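Hemin degrading factor (Pseudomonas aeruginosa, PDB 4MGF) binds heme b and probably serves the handling or breakdown of heme taken up by the bacterium. Local coordinates at residues 277-282 against 291-296; 239-244 against 310-315; 74-79 against 164-169. All coordinates share one frame; numbering follows the deposited sequence.

Interaction 1 of 3, residues 277-282 against 291-296; sequences GPVCNL and VLDPEF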
loop_
_atom_site.group_PDB
_atom_site.type_symbol
_atom_site.label_atom_id
_atom_site.label_comp_id
_atom_site.label_asym_id
_atom_site.label_seq_id
_atom_site.Cartn_x
_atom_site.Cartn_y
_atom_site.Cartn_z
ATOM N N GLY A 277 6.898 -11.108 -9.285
ATOM C CA GLY A 277 7.446 -11.322 -10.609
ATOM C C GLY A 277 8.672 -10.470 -10.878
ATOM O O GLY A 277 9.096 -9.681 -10.020
ATOM N N PRO A 278 9.246 -10.605 -12.087
ATOM C CA PRO A 278 10.445 -9.836 -12.425
ATOM C C PRO A 278 10.080 -8.389 -12.638
ATOM O O PRO A 278 8.904 -8.093 -12.754
ATOM C CB PRO A 278 10.896 -10.449 -13.767
ATOM C CG PRO A 278 10.005 -11.662 -13.998
ATOM C CD PRO A 278 8.753 -11.383 -13.235
ATOM N N VAL A 279 11.065 -7.499 -12.688
ATOM C CA VAL A 279 10.818 -6.147 -13.167
ATOM C C VAL A 279 11.736 -5.866 -14.362
ATOM O O VAL A 279 12.838 -6.403 -14.432
ATOM C CB VAL A 279 11.010 -5.110 -12.059
ATOM C CG1 VAL A 279 9.939 -5.307 -10.963
ATOM C CG2 VAL A 279 12.406 -5.200 -11.481
ATOM N N CYS A 280 11.286 -5.051 -15.311
ATOM C CA CYS A 280 12.074 -4.845 -16.529
ATOM C C CYS A 280 12.602 -3.436 -16.707
ATOM O O CYS A 280 13.814 -3.213 -16.642
ATOM C CB CYS A 280 11.285 -5.255 -17.767
ATOM S SG CYS A 280 10.900 -7.002 -17.800
ATOM N N ASN A 281 11.693 -2.495 -16.952
ATOM C CA ASN A 281 12.069 -1.114 -17.205
ATOM C C ASN A 281 12.093 -0.251 -15.961
ATOM O O ASN A 281 11.082 -0.105 -15.266
ATOM C CB ASN A 281 11.127 -0.501 -18.241
ATOM C CG ASN A 281 10.884 -1.430 -19.394
ATOM O OD1 ASN A 281 11.725 -1.568 -20.278
ATOM N ND2 ASN A 281 9.745 -2.110 -19.375
ATOM N N LEU A 282 13.245 0.350 -15.709
ATOM C CA LEU A 282 13.443 1.222 -14.568
ATOM C C LEU A 282 13.844 2.584 -15.078
ATOM O O LEU A 282 14.668 2.682 -15.992
ATOM C CB LEU A 282 14.571 0.687 -13.693
ATOM C CG LEU A 282 14.411 -0.630 -12.940
ATOM C CD1 LEU A 282 13.166 -0.628 -12.075
ATOM C CD2 LEU A 282 14.383 -1.786 -13.901
ATOM N N VAL A 291 9.280 1.896 -11.617
ATOM C CA VAL A 291 9.176 0.696 -12.432
ATOM C C VAL A 291 8.084 0.953 -13.469
ATOM O O VAL A 291 7.002 1.466 -13.138
ATOM C CB VAL A 291 8.855 -0.563 -11.593
ATOM C CG1 VAL A 291 8.682 -1.792 -12.484
ATOM C CG2 VAL A 291 9.947 -0.809 -10.562
ATOM N N LEU A 292 8.371 0.620 -14.724
ATOM C CA LEU A 292 7.450 0.917 -15.815
ATOM C C LEU A 292 7.222 -0.282 -16.721
ATOM O O LEU A 292 7.666 -0.302 -17.866
ATOM C CB LEU A 292 7.969 2.093 -16.631
ATOM C CG LEU A 292 8.150 3.411 -15.866
ATOM C CD1 LEU A 292 8.714 4.475 -16.792
ATOM C CD2 LEU A 292 6.856 3.894 -15.210
ATOM N N ASP A 293 6.531 -1.282 -16.194
ATOM C CA ASP A 293 6.252 -2.503 -16.933
ATOM C C ASP A 293 4.784 -2.560 -17.362
ATOM O O ASP A 293 3.947 -1.845 -16.807
ATOM C CB ASP A 293 6.659 -3.714 -16.094
ATOM C CG ASP A 293 8.158 -3.786 -15.893
ATOM O OD1 ASP A 293 8.881 -3.076 -16.625
ATOM O OD2 ASP A 293 8.618 -4.540 -15.018
ATOM N N PRO A 294 4.473 -3.399 -18.365
ATOM C CA PRO A 294 3.117 -3.463 -18.919
ATOM C C PRO A 294 2.013 -3.719 -17.892
ATOM O O PRO A 294 0.900 -3.246 -18.091
ATOM C CB PRO A 294 3.202 -4.637 -19.894
ATOM C CG PRO A 294 4.631 -4.628 -20.346
ATOM C CD PRO A 294 5.419 -4.239 -19.128
ATOM N N GLU A 295 2.297 -4.453 -16.823
ATOM C CA GLU A 295 1.251 -4.768 -15.861
ATOM C C GLU A 295 1.554 -4.210 -14.472
ATOM O O GLU A 295 0.790 -4.417 -13.530
ATOM C CB GLU A 295 1.026 -6.278 -15.788
ATOM C CG GLU A 295 0.374 -6.888 -17.023
ATOM C CD GLU A 295 -1.152 -6.795 -17.007
ATOM O OE1 GLU A 295 -1.812 -7.453 -16.153
ATOM O OE2 GLU A 295 -1.697 -6.070 -17.865
ATOM N N PHE A 296 2.661 -3.491 -14.353
ATOM C CA PHE A 296 3.127 -3.052 -13.052
ATOM C C PHE A 296 3.894 -1.758 -13.180
ATOM O O PHE A 296 4.888 -1.674 -13.919
ATOM C CB PHE A 296 4.008 -4.137 -12.416
ATOM C CG PHE A 296 4.603 -3.758 -11.073
ATOM C CD1 PHE A 296 3.832 -3.137 -10.094
ATOM C CD2 PHE A 296 5.921 -4.083 -10.769
ATOM C CE1 PHE A 296 4.373 -2.806 -8.842
ATOM C CE2 PHE A 296 6.476 -3.753 -9.526
ATOM C CZ PHE A 296 5.693 -3.115 -8.555
HETATM O O HOH W 1 6.953 -6.164 -13.587
#
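Asp-293 and the backbone of Cys-280 and Asn-281 meet where the chain crosses from one antiparallel sheet to the other. Residues 278-281 lead from strand 271-277 to strand 282-285, an edge strand of the other sheet, and Asp-293 sits near the end of the neighbouring strand 288-293. Its carboxylate takes two successive amides: OD2 accepts Cys-280 N at 2.7 Å, and OD1 accepts Asn-281 N at 2.9 Å in a nearly straight bond (168° at the hydrogen). Both donors come in on the syn side, so the two oxygens bridge successive backbone amides from one side chain; Asp-293 CG lies anti to the carbonyl carbon (chi1 -67°), the rotamer from which the carboxylate reaches them. The Asn-281 amide, its plane 77° from that of the carboxylate, bonds through ND2 to Leu-292 O at 3.1 Å, above the carbonyl plane, and more weakly to Asp-293 OD1. In return Leu-292 N donates to Asn-281 O at 2.9 Å, next to the non-hydrogen-bonded antiparallel pair Leu-282 and Val-291. In that pair Leu-282 CD1 lies alongside Val-291 CG2 at 3.6 Å, both residues packing on Phe-252 of helix 247-258. Val-279 sends CG1 to two partners: Val-291 CG1 at 4.0 Å, and the edge of the Phe-296 ring, which itself stacks on His-275. One water donates to Pro-278 O and, at 2.7 Å, to Asp-293 OD2. With a backbone N-H on each oxygen and a further donor, water on OD2 and a weak amide N-H on OD1, the one carboxylate helps to hold the loop against the strand, and these donors would probably stabilise its negative charge.

Interaction 2 of 3, residues 239-244 against 310-315; sequences WAERLD and RVRKPS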
loop_
_atom_site.group_PDB
_atom_site.type_symbol
_atom_site.label_atom_id
_atom_site.label_comp_id
_atom_site.label_asym_id
_atom_site.label_seq_id
_atom_site.Cartn_x
_atom_site.Cartn_y
_atom_site.Cartn_z
ATOM N N TRP A 239 20.710 -10.115 12.137
ATOM C CA TRP A 239 19.265 -10.028 11.889
ATOM C C TRP A 239 18.887 -8.803 11.033
ATOM O O TRP A 239 18.051 -8.879 10.136
ATOM C CB TRP A 239 18.498 -9.990 13.210
ATOM C CG TRP A 239 18.595 -11.255 14.089
ATOM C CD1 TRP A 239 18.880 -11.297 15.430
ATOM C CD2 TRP A 239 18.382 -12.619 13.687
ATOM N NE1 TRP A 239 18.853 -12.603 15.886
ATOM C CE2 TRP A 239 18.556 -13.430 14.835
ATOM C CE3 TRP A 239 18.079 -13.237 12.470
ATOM C CZ2 TRP A 239 18.420 -14.809 14.800
ATOM C CZ3 TRP A 239 17.953 -14.606 12.437
ATOM C CH2 TRP A 239 18.113 -15.380 13.604
ATOM N N ALA A 240 19.496 -7.667 11.332
ATOM C CA ALA A 240 19.122 -6.432 10.668
ATOM C C ALA A 240 20.314 -5.499 10.569
ATOM O O ALA A 240 20.950 -5.198 11.580
ATOM C CB ALA A 240 18.022 -5.755 11.429
ATOM N N GLU A 241 20.602 -5.033 9.358
ATOM C CA GLU A 241 21.647 -4.031 9.168
ATOM C C GLU A 241 21.217 -2.926 8.224
ATOM O O GLU A 241 20.584 -3.169 7.187
ATOM C CB GLU A 241 22.980 -4.655 8.721
ATOM C CG GLU A 241 22.870 -5.758 7.690
ATOM C CD GLU A 241 24.210 -6.470 7.460
ATOM O OE1 GLU A 241 25.207 -6.107 8.123
ATOM O OE2 GLU A 241 24.267 -7.393 6.618
ATOM N N ARG A 242 21.544 -1.703 8.622
ATOM C CA ARG A 242 21.214 -0.535 7.842
ATOM C C ARG A 242 22.105 -0.442 6.601
ATOM O O ARG A 242 23.321 -0.711 6.648
ATOM C CB ARG A 242 21.344 0.719 8.708
ATOM C CG ARG A 242 20.779 1.984 8.066
ATOM C CD ARG A 242 20.327 2.942 9.146
ATOM N NE ARG A 242 20.079 4.283 8.638
ATOM C CZ ARG A 242 19.818 5.322 9.422
ATOM N NH1 ARG A 242 19.778 5.161 10.738
ATOM N NH2 ARG A 242 19.596 6.519 8.896
ATOM N N LEU A 243 21.474 -0.072 5.493
ATOM C CA LEU A 243 22.112 0.042 4.193
ATOM C C LEU A 243 22.102 1.497 3.750
ATOM O O LEU A 243 21.343 2.323 4.278
ATOM C CB LEU A 243 21.354 -0.785 3.161
ATOM C CG LEU A 243 21.079 -2.247 3.515
ATOM C CD1 LEU A 243 20.008 -2.836 2.585
ATOM C CD2 LEU A 243 22.367 -3.081 3.467
ATOM N N ASP A 244 22.950 1.820 2.781
ATOM C CA ASP A 244 22.944 3.163 2.260
ATOM C C ASP A 244 21.613 3.319 1.518
ATOM O O ASP A 244 21.226 2.442 0.752
ATOM C CB ASP A 244 24.136 3.380 1.332
ATOM C CG ASP A 244 24.317 4.838 0.949
ATOM O OD1 ASP A 244 25.061 5.560 1.659
ATOM O OD2 ASP A 244 23.704 5.264 -0.055
ATOM N N ARG A 310 18.443 -4.256 5.550
ATOM C CA ARG A 310 18.387 -5.640 5.132
ATOM C C ARG A 310 17.903 -6.398 6.367
ATOM O O ARG A 310 18.468 -6.232 7.444
ATOM C CB ARG A 310 19.778 -6.127 4.715
ATOM C CG ARG A 310 19.840 -7.613 4.388
ATOM C CD ARG A 310 21.109 -8.018 3.595
ATOM N NE ARG A 310 22.344 -7.436 4.129
ATOM C CZ ARG A 310 23.218 -6.724 3.410
ATOM N NH1 ARG A 310 23.004 -6.494 2.115
ATOM N NH2 ARG A 310 24.307 -6.232 3.990
ATOM N N VAL A 311 16.845 -7.196 6.222
ATOM C CA VAL A 311 16.254 -7.901 7.356
ATOM C C VAL A 311 16.243 -9.404 7.120
ATOM O O VAL A 311 15.969 -9.855 6.018
ATOM C CB VAL A 311 14.814 -7.424 7.637
ATOM C CG1 VAL A 311 14.287 -8.063 8.912
ATOM C CG2 VAL A 311 14.767 -5.907 7.768
ATOM N N ARG A 312 16.541 -10.172 8.170
ATOM C CA ARG A 312 16.502 -11.632 8.116
ATOM C C ARG A 312 15.621 -12.188 9.263
ATOM O O ARG A 312 15.866 -11.900 10.429
ATOM C CB ARG A 312 17.925 -12.200 8.237
ATOM C CG ARG A 312 18.899 -11.679 7.188
ATOM C CD ARG A 312 20.300 -12.262 7.377
ATOM N NE ARG A 312 21.278 -11.505 6.598
ATOM C CZ ARG A 312 22.087 -10.572 7.099
ATOM N NH1 ARG A 312 22.065 -10.291 8.399
ATOM N NH2 ARG A 312 22.935 -9.934 6.300
ATOM N N LYS A 313 14.606 -12.977 8.913
ATOM C CA LYS A 313 13.665 -13.532 9.892
ATOM C C LYS A 313 13.558 -15.039 9.741
ATOM O O LYS A 313 13.189 -15.529 8.672
ATOM C CB LYS A 313 12.262 -12.939 9.689
ATOM C CG LYS A 313 12.173 -11.426 9.773
ATOM C CD LYS A 313 10.709 -10.984 9.836
ATOM C CE LYS A 313 10.571 -9.495 9.548
ATOM N NZ LYS A 313 11.006 -9.125 8.158
ATOM N N PRO A 314 13.877 -15.783 10.812
ATOM C CA PRO A 314 13.668 -17.237 10.858
ATOM C C PRO A 314 12.202 -17.583 10.605
ATOM O O PRO A 314 11.329 -16.758 10.890
ATOM C CB PRO A 314 14.008 -17.603 12.309
ATOM C CG PRO A 314 14.858 -16.495 12.807
ATOM C CD PRO A 314 14.408 -15.253 12.078
ATOM N N SER A 315 11.942 -18.784 10.096
ATOM C CA SER A 315 10.581 -19.233 9.834
ATOM C C SER A 315 10.573 -20.724 9.535
ATOM O O SER A 315 11.603 -21.303 9.155
ATOM C CB SER A 315 9.985 -18.483 8.640
ATOM O OG SER A 315 10.108 -19.244 7.451
#
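Glu-241 and the arginines Arg-310 and Arg-312 form a salt-bridge network on one face of an antiparallel sheet, where the edge strand 240-243 pairs with strand 307-313. Everything centres on Glu-241 OE2, which accepts three N-H groups. Arg-310 lies alongside the glutamate and points the same way, with NE and NH2 both directed at that oxygen; NH2 stands 2.9 Å from OE2 and NE 3.1 Å. The oxygen is nearly in the guanidinium plane. NH2 meets it from well above the carboxylate plane, NE closer to that plane on the anti side; the two planes are 74° apart. Arg-312 crosses at a slant and brings NH2 to OE2, also at 2.9 Å. A bend at chi3 (45°) turns the Arg-310 guanidinium toward strand 240-243, where Leu-243 CD2 lies over one face, offset toward the rim, 3.7 Å from Arg-310 NH1. Each arginine has another anchor: Arg-310 NH1 bonds to the carbonyls of Ala-354 and Phe-357, and Arg-312 NE forms a salt bridge with Glu-355, so the network ties the sheet edge to helix 348-355 and the residues just after it. Underneath, Glu-241 and Arg-310 are a hydrogen-bonded antiparallel pair, joined both ways through their backbones. Ala-240 and Val-311 point to the other face, as does Lys-313, which binds heme b and here pairs with Glu-324. Beyond the strand end, Trp-239 stacks on Trp-208, a residue that also bonds to Arg-312 O. The indole and the ring of Pro-314 cross at about a right angle, with Trp-239 CH2 3.5 Å from Pro-314 CG.

Interaction 3 of 3, residues 74-79 against 164-169; sequences GELGPI and RAWEPL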
loop_
_atom_site.group_PDB
_atom_site.type_symbol
_atom_site.label_atom_id
_atom_site.label_comp_id
_atom_site.label_asym_id
_atom_site.label_seq_id
_atom_site.Cartn_x
_atom_site.Cartn_y
_atom_site.Cartn_z
ATOM N N GLY A 74 -14.908 -7.933 -9.358
ATOM C CA GLY A 74 -14.521 -8.965 -10.312
ATOM C C GLY A 74 -15.267 -8.912 -11.646
ATOM O O GLY A 74 -14.739 -9.309 -12.696
ATOM N N GLU A 75 -16.492 -8.397 -11.619
ATOM C CA GLU A 75 -17.293 -8.298 -12.833
ATOM C C GLU A 75 -16.773 -7.227 -13.792
ATOM O O GLU A 75 -17.172 -7.175 -14.957
ATOM C CB GLU A 75 -18.749 -8.031 -12.469
ATOM C CG GLU A 75 -19.138 -8.683 -11.152
ATOM C CD GLU A 75 -20.287 -9.652 -11.271
ATOM O OE1 GLU A 75 -21.339 -9.383 -10.651
ATOM O OE2 GLU A 75 -20.132 -10.687 -11.958
ATOM N N LEU A 76 -15.867 -6.385 -13.303
ATOM C CA LEU A 76 -15.333 -5.298 -14.108
ATOM C C LEU A 76 -14.265 -5.788 -15.065
ATOM O O LEU A 76 -13.811 -5.041 -15.928
ATOM C CB LEU A 76 -14.768 -4.194 -13.211
ATOM C CG LEU A 76 -15.812 -3.470 -12.358
ATOM C CD1 LEU A 76 -15.143 -2.553 -11.356
ATOM C CD2 LEU A 76 -16.731 -2.671 -13.261
ATOM N N GLY A 77 -13.870 -7.047 -14.917
ATOM C CA GLY A 77 -12.767 -7.578 -15.686
ATOM C C GLY A 77 -11.488 -6.889 -15.262
ATOM O O GLY A 77 -11.424 -6.339 -14.160
ATOM N N PRO A 78 -10.466 -6.914 -16.133
ATOM C CA PRO A 78 -9.157 -6.291 -15.909
ATOM C C PRO A 78 -9.270 -4.824 -15.536
ATOM O O PRO A 78 -9.894 -4.024 -16.246
ATOM C CB PRO A 78 -8.475 -6.429 -17.263
ATOM C CG PRO A 78 -9.068 -7.678 -17.829
ATOM C CD PRO A 78 -10.510 -7.631 -17.420
ATOM N N ILE A 79 -8.659 -4.491 -14.405
ATOM C CA ILE A 79 -8.658 -3.142 -13.876
ATOM C C ILE A 79 -7.241 -2.797 -13.495
ATOM O O ILE A 79 -6.338 -3.611 -13.649
ATOM C CB ILE A 79 -9.535 -3.040 -12.616
ATOM C CG1 ILE A 79 -9.282 -4.230 -11.669
ATOM C CG2 ILE A 79 -11.029 -2.971 -12.999
ATOM C CD1 ILE A 79 -8.104 -4.059 -10.713
ATOM N N ARG A 164 -19.811 -2.684 -19.175
ATOM C CA ARG A 164 -21.240 -2.993 -19.016
ATOM C C ARG A 164 -21.579 -3.387 -17.575
ATOM O O ARG A 164 -22.745 -3.465 -17.198
ATOM C CB ARG A 164 -21.666 -4.099 -19.991
ATOM C CG ARG A 164 -20.929 -5.409 -19.778
ATOM C CD ARG A 164 -21.097 -6.387 -20.943
ATOM N NE ARG A 164 -20.903 -7.764 -20.486
ATOM C CZ ARG A 164 -21.855 -8.690 -20.484
ATOM N NH1 ARG A 164 -23.060 -8.403 -20.952
ATOM N NH2 ARG A 164 -21.601 -9.910 -20.027
ATOM N N ALA A 165 -20.547 -3.629 -16.772
ATOM C CA ALA A 165 -20.720 -4.061 -15.390
ATOM C C ALA A 165 -20.901 -2.875 -14.440
ATOM O O ALA A 165 -21.477 -3.010 -13.351
ATOM C CB ALA A 165 -19.522 -4.904 -14.959
ATOM N N TRP A 166 -20.412 -1.717 -14.873
ATOM C CA TRP A 166 -20.345 -0.521 -14.035
ATOM C C TRP A 166 -21.698 -0.081 -13.477
ATOM O O TRP A 166 -21.939 -0.144 -12.267
ATOM C CB TRP A 166 -19.688 0.614 -14.821
ATOM C CG TRP A 166 -19.547 1.894 -14.060
ATOM C CD1 TRP A 166 -20.291 3.024 -14.224
ATOM C CD2 TRP A 166 -18.598 2.182 -13.018
ATOM N NE1 TRP A 166 -19.867 3.996 -13.355
ATOM C CE2 TRP A 166 -18.829 3.507 -12.601
ATOM C CE3 TRP A 166 -17.578 1.445 -12.393
ATOM C CZ2 TRP A 166 -18.079 4.118 -11.592
ATOM C CZ3 TRP A 166 -16.832 2.054 -11.393
ATOM C CH2 TRP A 166 -17.086 3.376 -11.002
ATOM N N GLU A 167 -22.586 0.362 -14.352
ATOM C CA GLU A 167 -23.865 0.891 -13.873
ATOM C C GLU A 167 -24.656 -0.057 -12.955
ATOM O O GLU A 167 -25.105 0.361 -11.884
ATOM C CB GLU A 167 -24.702 1.402 -15.051
ATOM C CG GLU A 167 -24.042 2.596 -15.766
ATOM C CD GLU A 167 -24.717 2.978 -17.078
ATOM O OE1 GLU A 167 -25.972 2.987 -17.160
ATOM O OE2 GLU A 167 -23.980 3.286 -18.041
ATOM N N PRO A 168 -24.804 -1.341 -13.338
ATOM C CA PRO A 168 -25.483 -2.232 -12.388
ATOM C C PRO A 168 -24.775 -2.304 -11.023
ATOM O O PRO A 168 -25.444 -2.284 -9.994
ATOM C CB PRO A 168 -25.428 -3.594 -13.087
ATOM C CG PRO A 168 -25.332 -3.270 -14.530
ATOM C CD PRO A 168 -24.465 -2.042 -14.589
ATOM N N LEU A 169 -23.446 -2.379 -11.024
ATOM C CA LEU A 169 -22.678 -2.414 -9.780
ATOM C C LEU A 169 -22.939 -1.189 -8.918
ATOM O O LEU A 169 -23.226 -1.310 -7.720
ATOM C CB LEU A 169 -21.179 -2.521 -10.077
ATOM C CG LEU A 169 -20.229 -2.391 -8.883
ATOM C CD1 LEU A 169 -20.630 -3.359 -7.815
ATOM C CD2 LEU A 169 -18.803 -2.659 -9.298
#
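Leu-76 and Ala-165 join a 3-10 turn, which runs into strand 78-84, to the beginning of helix 166-173. This is a hydrophobic contact between a turn leading into an inner strand of the sheet and a helix start, in the N-terminal of the two HemS/ChuX regions, and no hydrogen bond crosses between the segments. The two methyls of Leu-76 divide the work. CD2 rests 4.0 Å from Ala-165 CB and reaches on to the indole of Trp-166, where it lies at the ring edge, 4.3 Å from CE3. The other branch, CD1, points to the next turn of the helix and touches Leu-169 CD2 at 4.2 Å. This spread follows from the side-chain torsions: with CG beside the backbone N (chi1 -66°) and chi2 extended at 171°, the fork opens towards the helix. The alanine methyl lies between this leucine and the carbonyl of Glu-75, with Ala-165 CB 3.3 Å from Glu-75 O. At the outer margin Glu-75 adds its CB, 4.1 Å from Ala-165 CB.

One shell further out, Leu-157 of strand 151-157 packs against both Leu-76 and Trp-166, so turn and helix share a floor on the sheet. Arg-140, on strand 139-146 next to 151-157, makes a cation-pi contact with the indole. A backbone bond between Leu-76 and Asp-162 pins the turn to the loop ahead of the helix. After Leu-76, Gly-77 takes a positive phi of 67° as the chain swings into its strand. The turn is closed by a long bond from Gly-77 N to Gly-74 O, 3.3 Å.

From the N terminus, interaction 3 comes first: residues 74-79 meet 164-169 after an excursion of strands and loops without a helix, which brings the helix start back to the sheet where strand 78-84 begins. It is complete before the other two open. Interaction 2 then closes a long loop from 239-244 to 310-315, and interaction 1, a short hairpin-like closure of 277-282 on 291-296, is nested inside it; none of the loops cross. Interactions 1 and 3 both reach the same antiparallel sheet, built from both halves of the chain, with nearest atoms about 6 Å apart. Interaction 2 lies at one edge of the other sheet, its centre 42 Å from that of interaction 3.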